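Local coordinates for protein sulfatase (Bacteroides fragilis CAG:558, PDB 6USS) that probably hydrolyses sulfate esters of aryl compounds, as a calcium-binding member of the sulfatase family from a gut bacterium, at residues V41-W46 / S86-T91; R92-T97 / A102-T107; A82-S85 / P90-C93. The protein carries 1 engineered substitution. All blocks are in the same frame, centred on the assembly; numbering follows the deposited sequence.

Interaction 1 of 3, residues V41-W46 / S86-T91. Engineered in segment 86-91: Cys-88 (natural residue Ser). With CA (calcium ion), chain C.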
ATOM      1  N   VAL A  41      20.419  -5.823  -8.231  1.00 15.98           N
ATOM      2  CA  VAL A  41      21.585  -5.177  -7.643  1.00 17.26           C
ATOM      3  C   VAL A  41      21.782  -3.828  -8.311  1.00 19.00           C
ATOM      4  O   VAL A  41      21.470  -3.644  -9.491  1.00 23.04           O
ATOM      5  CB  VAL A  41      22.835  -6.063  -7.788  1.00 17.55           C
ATOM      6  CG1 VAL A  41      23.975  -5.488  -6.997  1.00 14.35           C
ATOM      7  CG2 VAL A  41      22.513  -7.480  -7.343  1.00 13.21           C
ATOM      8  N   ASP A  42      22.294  -2.868  -7.552  1.00 20.67           N
ATOM      9  CA  ASP A  42      22.513  -1.512  -8.043  1.00 21.37           C
ATOM     10  C   ASP A  42      23.950  -1.320  -8.532  1.00 19.23           C
ATOM     11  O   ASP A  42      24.901  -1.668  -7.828  1.00 17.61           O
ATOM     12  CB  ASP A  42      22.209  -0.496  -6.945  1.00 19.24           C
ATOM     13  CG  ASP A  42      22.049   0.886  -7.489  1.00 23.43           C
ATOM     14  OD1 ASP A  42      21.645   0.983  -8.668  1.00 25.38           O
ATOM     15  OD2 ASP A  42      22.322   1.867  -6.760  1.00 24.48           O
ATOM     16  N   ASP A  43      24.103  -0.744  -9.728  1.00 19.28           N
ATOM     17  CA  ASP A  43      25.417  -0.364 -10.255  1.00 19.72           C
ATOM     18  C   ASP A  43      26.390  -1.541 -10.317  1.00 17.22           C
ATOM     19  O   ASP A  43      27.604  -1.355 -10.194  1.00 17.85           O
ATOM     20  CB  ASP A  43      26.052   0.771  -9.435  1.00 22.79           C
ATOM     21  CG  ASP A  43      25.268   2.074  -9.512  1.00 21.91           C
ATOM     22  OD1 ASP A  43      24.359   2.148 -10.368  1.00 20.41           O
ATOM     23  OD2 ASP A  43      25.564   3.010  -8.721  1.00 15.21           O
ATOM     24  N   MET A  44      25.884  -2.758 -10.501  1.00 17.28           N
ATOM     25  CA  MET A  44      26.734  -3.937 -10.603  1.00 18.04           C
ATOM     26  C   MET A  44      27.126  -4.178 -12.066  1.00 23.41           C
ATOM     27  O   MET A  44      26.261  -4.220 -12.947  1.00 25.67           O
ATOM     28  CB  MET A  44      26.012  -5.153 -10.015  1.00 17.07           C
ATOM     29  CG  MET A  44      26.762  -6.476 -10.146  1.00 18.36           C
ATOM     30  SD  MET A  44      25.834  -7.923  -9.588  1.00 18.40           S
ATOM     31  CE  MET A  44      27.002  -9.245  -9.935  1.00 15.84           C
ATOM     32  N   GLY A  45      28.443  -4.341 -12.328  1.00 18.03           N
ATOM     33  CA  GLY A  45      28.915  -4.531 -13.685  1.00 18.52           C
ATOM     34  C   GLY A  45      28.823  -5.980 -14.189  1.00 21.30           C
ATOM     35  O   GLY A  45      28.692  -6.939 -13.429  1.00 19.81           O
ATOM     36  N   TRP A  46      28.917  -6.118 -15.516  1.00 20.31           N
ATOM     37  CA  TRP A  46      28.935  -7.427 -16.162  1.00 18.98           C
ATOM     38  C   TRP A  46      29.992  -8.372 -15.602  1.00 22.90           C
ATOM     39  O   TRP A  46      29.883  -9.592 -15.795  1.00 19.85           O
ATOM     40  CB  TRP A  46      29.201  -7.256 -17.648  1.00 17.32           C
ATOM     41  CG  TRP A  46      28.729  -8.379 -18.533  1.00 19.51           C
ATOM     42  CD1 TRP A  46      27.473  -8.922 -18.579  1.00 16.87           C
ATOM     43  CD2 TRP A  46      29.495  -9.051 -19.547  1.00 18.42           C
ATOM     44  NE1 TRP A  46      27.415  -9.895 -19.555  1.00 19.67           N
ATOM     45  CE2 TRP A  46      28.644 -10.004 -20.152  1.00 17.02           C
ATOM     46  CE3 TRP A  46      30.819  -8.954 -19.985  1.00 17.52           C
ATOM     47  CZ2 TRP A  46      29.073 -10.847 -21.184  1.00 18.30           C
ATOM     48  CZ3 TRP A  46      31.247  -9.795 -21.012  1.00 18.80           C
ATOM     49  CH2 TRP A  46      30.370 -10.722 -21.606  1.00 18.12           C
ATOM     50  N   SER A  86      22.039   3.098 -18.820  1.00 18.28           N
ATOM     51  CA  SER A  86      23.322   3.298 -18.157  1.00 17.74           C
ATOM     52  C   SER A  86      23.195   3.993 -16.810  1.00 16.37           C
ATOM     53  O   SER A  86      24.214   4.193 -16.142  1.00 18.11           O
ATOM     54  CB  SER A  86      24.281   4.074 -19.063  1.00 14.58           C
ATOM     55  OG  SER A  86      23.807   5.368 -19.349  1.00 20.18           O
ATOM     56  N   ILE A  87      21.975   4.324 -16.382  1.00 14.23           N
ATOM     57  CA  ILE A  87      21.720   5.108 -15.177  1.00 16.89           C
ATOM     58  C   ILE A  87      20.482   4.543 -14.489  1.00 17.88           C
ATOM     59  O   ILE A  87      19.546   4.085 -15.153  1.00 14.40           O
ATOM     60  CB  ILE A  87      21.545   6.607 -15.534  1.00 17.66           C
ATOM     61  CG1 ILE A  87      22.897   7.216 -15.885  1.00 19.54           C
ATOM     62  CG2 ILE A  87      20.872   7.391 -14.423  1.00 18.04           C
ATOM     63  CD1 ILE A  87      23.888   7.186 -14.751  1.00 22.85           C
ATOM     64  N   CYS A  88      20.478   4.601 -13.145  1.00 20.39           N
ATOM     65  CA  CYS A  88      19.446   3.932 -12.337  1.00 19.08           C
ATOM     66  C   CYS A  88      18.026   4.299 -12.769  1.00 19.63           C
ATOM     67  O   CYS A  88      17.159   3.428 -12.897  1.00 24.33           O
ATOM     68  CB  CYS A  88      19.608   4.279 -10.858  1.00 18.59           C
ATOM     69  SG  CYS A  88      21.277   4.116 -10.176  1.00 44.74           S
ATOM     70  N   SER A  89      17.754   5.587 -12.975  1.00 19.99           N
ATOM     71  CA  SER A  89      16.362   6.011 -13.109  1.00 24.99           C
ATOM     72  C   SER A  89      15.723   5.515 -14.404  1.00 22.74           C
ATOM     73  O   SER A  89      14.620   4.945 -14.334  1.00 19.64           O
ATOM     74  CB  SER A  89      16.266   7.532 -12.953  1.00 24.62           C
ATOM     75  OG  SER A  89      16.358   7.905 -11.592  1.00 24.80           O
ATOM     76  N   PRO A  90      16.318   5.693 -15.597  1.00 19.14           N
ATOM     77  CA  PRO A  90      15.661   5.135 -16.791  1.00 18.61           C
ATOM     78  C   PRO A  90      15.483   3.634 -16.728  1.00 19.09           C
ATOM     79  O   PRO A  90      14.457   3.126 -17.196  1.00 18.82           O
ATOM     80  CB  PRO A  90      16.587   5.555 -17.942  1.00 13.37           C
ATOM     81  CG  PRO A  90      17.886   5.850 -17.303  1.00 21.06           C
ATOM     82  CD  PRO A  90      17.519   6.462 -15.970  1.00 18.75           C
ATOM     83  N   THR A  91      16.442   2.909 -16.150  1.00 16.59           N
ATOM     84  CA  THR A  91      16.313   1.457 -16.083  1.00 17.98           C
ATOM     85  C   THR A  91      15.159   1.047 -15.176  1.00 21.48           C
ATOM     86  O   THR A  91      14.304   0.238 -15.565  1.00 18.30           O
ATOM     87  CB  THR A  91      17.619   0.833 -15.606  1.00 17.24           C
ATOM     88  OG1 THR A  91      18.625   1.041 -16.605  1.00 17.62           O
ATOM     89  CG2 THR A  91      17.445  -0.663 -15.366  1.00 12.03           C
TER
HETATM   90 CA    CA C 601      22.088   2.185 -10.575  1.00 22.43          CA

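Interaction 2 of 3, residues R92-T97 / A102-T107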
ATOM      1  N   ARG A  92      15.097   1.618 -13.970  1.00 19.69           N
ATOM      2  CA  ARG A  92      14.092   1.168 -13.015  1.00 22.60           C
ATOM      3  C   ARG A  92      12.684   1.554 -13.463  1.00 21.80           C
ATOM      4  O   ARG A  92      11.751   0.751 -13.331  1.00 15.10           O
ATOM      5  CB  ARG A  92      14.428   1.704 -11.619  1.00 19.94           C
ATOM      6  CG  ARG A  92      15.501   0.852 -10.900  1.00 16.88           C
ATOM      7  CD  ARG A  92      16.355   1.640  -9.918  1.00 16.09           C
ATOM      8  NE  ARG A  92      17.655   1.013  -9.692  1.00 21.00           N
ATOM      9  CZ  ARG A  92      17.864  -0.029  -8.890  1.00 22.22           C
ATOM     10  NH1 ARG A  92      16.845  -0.571  -8.227  1.00 20.98           N
ATOM     11  NH2 ARG A  92      19.095  -0.528  -8.747  1.00 19.01           N
ATOM     12  N   CYS A  93      12.519   2.762 -14.029  1.00 20.75           N
ATOM     13  CA  CYS A  93      11.213   3.183 -14.539  1.00 14.60           C
ATOM     14  C   CYS A  93      10.768   2.352 -15.745  1.00 20.40           C
ATOM     15  O   CYS A  93       9.573   2.085 -15.909  1.00 16.34           O
ATOM     16  CB  CYS A  93      11.260   4.661 -14.905  1.00 14.13           C
ATOM     17  SG  CYS A  93      11.381   5.737 -13.484  1.00 17.28           S
ATOM     18  N   SER A  94      11.708   1.932 -16.591  1.00 16.31           N
ATOM     19  CA  SER A  94      11.365   1.036 -17.682  1.00 16.49           C
ATOM     20  C   SER A  94      10.894  -0.318 -17.162  1.00 21.66           C
ATOM     21  O   SER A  94       9.950  -0.906 -17.710  1.00 17.72           O
ATOM     22  CB  SER A  94      12.565   0.873 -18.614  1.00 18.64           C
ATOM     23  OG  SER A  94      12.796   2.069 -19.358  1.00 16.88           O
ATOM     24  N   LEU A  95      11.555  -0.838 -16.118  1.00 17.39           N
ATOM     25  CA  LEU A  95      11.148  -2.096 -15.509  1.00 12.71           C
ATOM     26  C   LEU A  95       9.717  -2.022 -15.004  1.00 22.11           C
ATOM     27  O   LEU A  95       8.889  -2.898 -15.290  1.00 17.89           O
ATOM     28  CB  LEU A  95      12.080  -2.439 -14.349  1.00 16.85           C
ATOM     29  CG  LEU A  95      11.499  -3.466 -13.370  1.00 14.07           C
ATOM     30  CD1 LEU A  95      11.578  -4.867 -13.949  1.00 10.54           C
ATOM     31  CD2 LEU A  95      12.197  -3.386 -12.031  1.00 12.29           C
ATOM     32  N   ILE A  96       9.413  -0.962 -14.247  1.00 19.08           N
ATOM     33  CA  ILE A  96       8.129  -0.838 -13.569  1.00 19.83           C
ATOM     34  C   ILE A  96       6.999  -0.430 -14.521  1.00 24.33           C
ATOM     35  O   ILE A  96       5.820  -0.673 -14.214  1.00 20.82           O
ATOM     36  CB  ILE A  96       8.302   0.146 -12.395  1.00 16.35           C
ATOM     37  CG1 ILE A  96       7.414  -0.269 -11.219  1.00 18.69           C
ATOM     38  CG2 ILE A  96       8.020   1.573 -12.832  1.00 14.73           C
ATOM     39  CD1 ILE A  96       7.854  -1.559 -10.539  1.00 10.38           C
ATOM     40  N   THR A  97       7.322   0.147 -15.682  1.00 18.14           N
ATOM     41  CA  THR A  97       6.312   0.606 -16.617  1.00 17.31           C
ATOM     42  C   THR A  97       6.314  -0.140 -17.941  1.00 18.68           C
ATOM     43  O   THR A  97       5.426   0.105 -18.759  1.00 23.36           O
ATOM     44  CB  THR A  97       6.486   2.107 -16.933  1.00 23.56           C
ATOM     45  OG1 THR A  97       7.698   2.307 -17.681  1.00 19.76           O
ATOM     46  CG2 THR A  97       6.503   2.971 -15.661  1.00 16.06           C
ATOM     47  N   ALA A 102      13.278   6.153 -23.805  1.00 17.80           N
ATOM     48  CA  ALA A 102      13.049   7.304 -24.669  1.00 23.35           C
ATOM     49  C   ALA A 102      11.617   7.789 -24.542  1.00 21.79           C
ATOM     50  O   ALA A 102      11.364   8.996 -24.557  1.00 20.69           O
ATOM     51  CB  ALA A 102      13.376   6.963 -26.126  1.00 21.68           C
ATOM     52  N   ARG A 103      10.674   6.858 -24.366  1.00 21.01           N
ATOM     53  CA  ARG A 103       9.270   7.221 -24.257  1.00 18.43           C
ATOM     54  C   ARG A 103       8.920   7.786 -22.881  1.00 23.91           C
ATOM     55  O   ARG A 103       8.164   8.763 -22.791  1.00 24.05           O
ATOM     56  CB  ARG A 103       8.393   6.012 -24.573  1.00 21.35           C
ATOM     57  CG  ARG A 103       6.916   6.303 -24.476  1.00 19.05           C
ATOM     58  CD  ARG A 103       6.110   5.033 -24.346  1.00 19.06           C
ATOM     59  NE  ARG A 103       6.348   4.095 -25.439  1.00 21.92           N
ATOM     60  CZ  ARG A 103       5.862   4.252 -26.666  1.00 20.94           C
ATOM     61  NH1 ARG A 103       5.128   5.317 -26.951  1.00 16.71           N
ATOM     62  NH2 ARG A 103       6.111   3.353 -27.608  1.00 14.12           N
ATOM     63  N   HIS A 104       9.427   7.205 -21.789  1.00 17.35           N
ATOM     64  CA  HIS A 104       8.958   7.737 -20.515  1.00 20.49           C
ATOM     65  C   HIS A 104       9.743   8.958 -20.048  1.00 20.25           C
ATOM     66  O   HIS A 104       9.297   9.634 -19.114  1.00 18.51           O
ATOM     67  CB  HIS A 104       8.932   6.648 -19.421  1.00 19.04           C
ATOM     68  CG  HIS A 104      10.264   6.041 -19.100  1.00 20.14           C
ATOM     69  ND1 HIS A 104      11.337   6.778 -18.632  1.00 18.14           N
ATOM     70  CD2 HIS A 104      10.681   4.753 -19.140  1.00 17.29           C
ATOM     71  CE1 HIS A 104      12.357   5.967 -18.412  1.00 19.64           C
ATOM     72  NE2 HIS A 104      11.986   4.733 -18.713  1.00 16.81           N
ATOM     73  N   ARG A 105      10.873   9.270 -20.677  1.00 17.74           N
ATOM     74  CA  ARG A 105      11.613  10.515 -20.475  1.00 18.89           C
ATOM     75  C   ARG A 105      12.175  10.686 -19.069  1.00 18.75           C
ATOM     76  O   ARG A 105      12.613  11.790 -18.722  1.00 16.91           O
ATOM     77  CB  ARG A 105      10.758  11.738 -20.810  1.00 16.51           C
ATOM     78  CG  ARG A 105      10.255  11.735 -22.227  1.00 22.61           C
ATOM     79  CD  ARG A 105       9.091  12.669 -22.367  1.00 21.59           C
ATOM     80  NE  ARG A 105       8.873  13.083 -23.745  1.00 19.12           N
ATOM     81  CZ  ARG A 105       8.032  14.053 -24.092  1.00 21.38           C
ATOM     82  NH1 ARG A 105       7.353  14.696 -23.156  1.00 20.64           N
ATOM     83  NH2 ARG A 105       7.867  14.384 -25.366  1.00 25.26           N
ATOM     84  N   VAL A 106      12.171   9.644 -18.244  1.00 15.06           N
ATOM     85  CA  VAL A 106      12.947   9.686 -17.010  1.00 17.92           C
ATOM     86  C   VAL A 106      14.339   9.181 -17.363  1.00 16.23           C
ATOM     87  O   VAL A 106      14.691   8.042 -17.044  1.00 19.45           O
ATOM     88  CB  VAL A 106      12.298   8.840 -15.895  1.00 19.63           C
ATOM     89  CG1 VAL A 106      12.804   9.264 -14.555  1.00 16.19           C
ATOM     90  CG2 VAL A 106      10.790   8.956 -15.935  1.00 17.02           C
ATOM     91  N   THR A 107      15.128  10.015 -18.051  1.00 18.66           N
ATOM     92  CA  THR A 107      16.337   9.578 -18.749  1.00 17.70           C
ATOM     93  C   THR A 107      17.617   9.869 -17.986  1.00 19.70           C
ATOM     94  O   THR A 107      18.685   9.414 -18.409  1.00 20.38           O
ATOM     95  CB  THR A 107      16.430  10.222 -20.152  1.00 18.62           C
ATOM     96  OG1 THR A 107      16.061  11.604 -20.090  1.00 18.89           O
ATOM     97  CG2 THR A 107      15.518   9.505 -21.154  1.00 16.86           C
TER

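Interaction 3 of 3, residues A82-S85 / P90-C93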
ATOM      1  N   ALA A  82      22.263  -9.256 -21.828  1.00 15.13           N
ATOM      2  CA  ALA A  82      21.111  -8.546 -21.272  1.00 16.99           C
ATOM      3  C   ALA A  82      21.440  -7.072 -21.056  1.00 16.17           C
ATOM      4  O   ALA A  82      22.479  -6.746 -20.482  1.00 20.14           O
ATOM      5  CB  ALA A  82      20.670  -9.181 -19.946  1.00 16.75           C
ATOM      6  N   TYR A  83      20.536  -6.181 -21.484  1.00 17.89           N
ATOM      7  CA  TYR A  83      20.766  -4.740 -21.441  1.00 17.11           C
ATOM      8  C   TYR A  83      19.786  -3.995 -20.530  1.00 17.27           C
ATOM      9  O   TYR A  83      18.599  -4.322 -20.450  1.00 15.86           O
ATOM     10  CB  TYR A  83      20.699  -4.130 -22.851  1.00 15.13           C
ATOM     11  CG  TYR A  83      21.835  -4.599 -23.713  1.00 19.76           C
ATOM     12  CD1 TYR A  83      23.133  -4.158 -23.478  1.00 20.34           C
ATOM     13  CD2 TYR A  83      21.626  -5.520 -24.732  1.00 20.48           C
ATOM     14  CE1 TYR A  83      24.200  -4.612 -24.254  1.00 21.00           C
ATOM     15  CE2 TYR A  83      22.681  -5.974 -25.514  1.00 23.85           C
ATOM     16  CZ  TYR A  83      23.964  -5.521 -25.267  1.00 21.12           C
ATOM     17  OH  TYR A  83      24.998  -5.983 -26.043  1.00 22.76           O
ATOM     18  N   ALA A  84      20.310  -2.977 -19.854  1.00 17.96           N
ATOM     19  CA  ALA A  84      19.559  -1.947 -19.147  1.00 19.68           C
ATOM     20  C   ALA A  84      19.925  -0.593 -19.758  1.00 16.84           C
ATOM     21  O   ALA A  84      20.586  -0.529 -20.795  1.00 18.15           O
ATOM     22  CB  ALA A  84      19.857  -1.998 -17.649  1.00 15.55           C
ATOM     23  N   SER A  85      19.492   0.493 -19.122  1.00 15.87           N
ATOM     24  CA  SER A  85      20.084   1.792 -19.427  1.00 19.86           C
ATOM     25  C   SER A  85      21.315   2.013 -18.552  1.00 16.67           C
ATOM     26  O   SER A  85      21.626   1.218 -17.664  1.00 14.77           O
ATOM     27  CB  SER A  85      19.075   2.939 -19.266  1.00 15.84           C
ATOM     28  OG  SER A  85      17.984   2.805 -20.171  1.00 15.19           O
ATOM     29  N   PRO A  90      16.318   5.693 -15.597  1.00 19.14           N
ATOM     30  CA  PRO A  90      15.661   5.135 -16.791  1.00 18.61           C
ATOM     31  C   PRO A  90      15.483   3.634 -16.728  1.00 19.09           C
ATOM     32  O   PRO A  90      14.457   3.126 -17.196  1.00 18.82           O
ATOM     33  CB  PRO A  90      16.587   5.555 -17.942  1.00 13.37           C
ATOM     34  CG  PRO A  90      17.886   5.850 -17.303  1.00 21.06           C
ATOM     35  CD  PRO A  90      17.519   6.462 -15.970  1.00 18.75           C
ATOM     36  N   THR A  91      16.442   2.909 -16.150  1.00 16.59           N
ATOM     37  CA  THR A  91      16.313   1.457 -16.083  1.00 17.98           C
ATOM     38  C   THR A  91      15.159   1.047 -15.176  1.00 21.48           C
ATOM     39  O   THR A  91      14.304   0.238 -15.565  1.00 18.30           O
ATOM     40  CB  THR A  91      17.619   0.833 -15.606  1.00 17.24           C
ATOM     41  OG1 THR A  91      18.625   1.041 -16.605  1.00 17.62           O
ATOM     42  CG2 THR A  91      17.445  -0.663 -15.366  1.00 12.03           C
ATOM     43  N   ARG A  92      15.097   1.618 -13.970  1.00 19.69           N
ATOM     44  CA  ARG A  92      14.092   1.168 -13.015  1.00 22.60           C
ATOM     45  C   ARG A  92      12.684   1.554 -13.463  1.00 21.80           C
ATOM     46  O   ARG A  92      11.751   0.751 -13.331  1.00 15.10           O
ATOM     47  CB  ARG A  92      14.428   1.704 -11.619  1.00 19.94           C
ATOM     48  CG  ARG A  92      15.501   0.852 -10.900  1.00 16.88           C
ATOM     49  CD  ARG A  92      16.355   1.640  -9.918  1.00 16.09           C
ATOM     50  NE  ARG A  92      17.655   1.013  -9.692  1.00 21.00           N
ATOM     51  CZ  ARG A  92      17.864  -0.029  -8.890  1.00 22.22           C
ATOM     52  NH1 ARG A  92      16.845  -0.571  -8.227  1.00 20.98           N
ATOM     53  NH2 ARG A  92      19.095  -0.528  -8.747  1.00 19.01           N
ATOM     54  N   CYS A  93      12.519   2.762 -14.029  1.00 20.75           N
ATOM     55  CA  CYS A  93      11.213   3.183 -14.539  1.00 14.60           C
ATOM     56  C   CYS A  93      10.768   2.352 -15.745  1.00 20.40           C
ATOM     57  O   CYS A  93       9.573   2.085 -15.909  1.00 16.34           O
ATOM     58  CB  CYS A  93      11.260   4.661 -14.905  1.00 14.13           C
ATOM     59  SG  CYS A  93      11.381   5.737 -13.484  1.00 17.28           S
TER
HETATM   60  O   HOH W   1      15.843   1.656 -19.744  1.00 17.96           O

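Interaction 1 of 3, residues V41-W46 / S86-T91
Asp-42, Asp-43 and Cys-88 meet through a calcium ion at the metal centre of the sulfatase family, which belongs to the alkaline phosphatase clan. The two aspartates follow directly on strand 35-41, whereas Cys-88 is the first residue of helix 88-97, just after the N-cap residue Ile-87. Cys-88 is an engineered replacement for serine, at the position where the natural residue is predicted to be converted to 3-oxoalanine; that group is absent here. Its CB points toward the aspartates and lies 3.3 Å from the calcium. One bond further, SG is turned away from its own carbonyl carbon, lying beside the backbone N (chi1 -49°), and this brings it to the metal. The modelled SG to calcium distance of 2.1 Å is short for such a pair, so its exact length is doubtful. The sulfur also comes within 3.5 Å of Asp-42 OD1 and 3.7 Å of Asp-43 OD1, proximity that follows from sharing one ion. Each carboxylate gives the calcium a single oxygen: Asp-42 OD1 and Asp-43 OD1 both bind it at 2.3 Å, while Asp-42 OD2 stays 3.8 Å from it. At the metal, Asp-42 OD1 and Asp-43 OD1 subtend about 97°, and Cys-88 SG stands about 105° from Asp-42 OD1. Asp-322 and Asn-323 complete the site. The second oxygens have their own cationic partners, which probably help to set the carboxylate rotation: Asp-42 OD2 pairs with Lys-165 NZ, and Asp-43 OD2 forms a salt bridge with Lys-348 NZ.

Interaction 2 of 3, residues R92-T97 / A102-T107
His-104 meets helix 88-97 with both an edge and a face of its ring. Its CG lies between the backbone N and the carbonyl carbon (chi1 62°), which swings the ring toward that helix. At the edge, His-104 NE2 donates to Ser-94 OG at 2.9 Å, with the oxygen only 10° out of the ring plane. One face is covered by Cys-93 CB, 3.8 Å above the plane, a CH-pi contact, while Cys-93 SG runs on past the ring to touch Val-106 CG1 at 4.0 Å. His-104 ND1 accepts from Val-106 N, the centre of an inverse gamma turn just after helix 101-104, at 3.0 Å and with 154° at the hydrogen, so two bonds at separate ring nitrogens fix its rotation. One turn further along the helix, Thr-97 OG1 donates to Cys-93 O at 2.6 Å. In the second shell, Ser-94 OG, having accepted from the ring, has one hydrogen to offer and two carbonyl oxygens, Thr-99 O and Pro-90 O, within bonding distance. Val-134 packs on Cys-93, Thr-97 and Val-106, and Phe-144 touches the histidine. With ND1 accepting and NE2 donating, the buried ring is probably the neutral tautomer protonated on NE2.

Interaction 3 of 3, residues A82-S85 / P90-C93
Thr-91 lies across the Ala-84 to Ser-85 link, its two branches doing different work. CG2, anti to the backbone N, rests on the methyl group of Ala-84, with 3.6 Å between Thr-91 CG2 and Ala-84 CB. OG1 points back along the helix beside the backbone N (chi1 -67°) and accepts the amide hydrogen of Ser-85, Ser-85 N lying 2.7 Å from Thr-91 OG1. That bond is clearly bent, with an angle of 132° at the hydrogen. Thr-91 OG1 is also hydrogen-bonded to the carbonyl of Asp-322, a calcium ligand, and weakly to Ile-87 O within its own helix. One buried hydroxyl therefore joins the helix to the chain leaving strand 77-83 and to the metal-binding loop.

One helix residue earlier, the Pro-90 ring supplies an apolar surface for Ser-85, whose CB sits 3.7 Å from Pro-90 CG. The serine hydroxyl continues past this ring to a water, which in turn donates a weak bond to Pro-90 O, 3.3 Å away. Ala-101 of helix 101-104 touches both Ser-85 and Pro-90, while on the strand side Ala-84 O is held by Trp-425 NE1.

Pro-90, Thr-91 and Arg-92 follow Ser-89 and Cys-88, the latter engineered from serine, and with them fill the signature Ser/Cys-X-Pro-X-Arg that marks the sulfatase family. This signature opens helix 88-97 beside the calcium, with Cys-88 binding the ion and Thr-91 reaching Asp-322 O, in the metal site of a sulfatase.

From the N terminus, the chain leaves strand 35-41 and gives the first half of interaction 1, which closes a long loop when residues 86-91 reach the calcium. Interaction 3 starts within that loop, at 82-85, and runs past its end to 93, so the two overlap and share Pro-90 and Thr-91. Interaction 2 follows interaction 1 in series; it opens on Arg-92 and Cys-93, where interaction 3 ends, and closes the short return to helix 101-104. All three use helix 88-97, tying it to the metal loop, to the end of strand 77-83 and to the next helix. Arg-92 NH2 also forms a salt bridge with Asp-42 OD1 at 3.0 Å, joining interactions 2 and 3 to interaction 1.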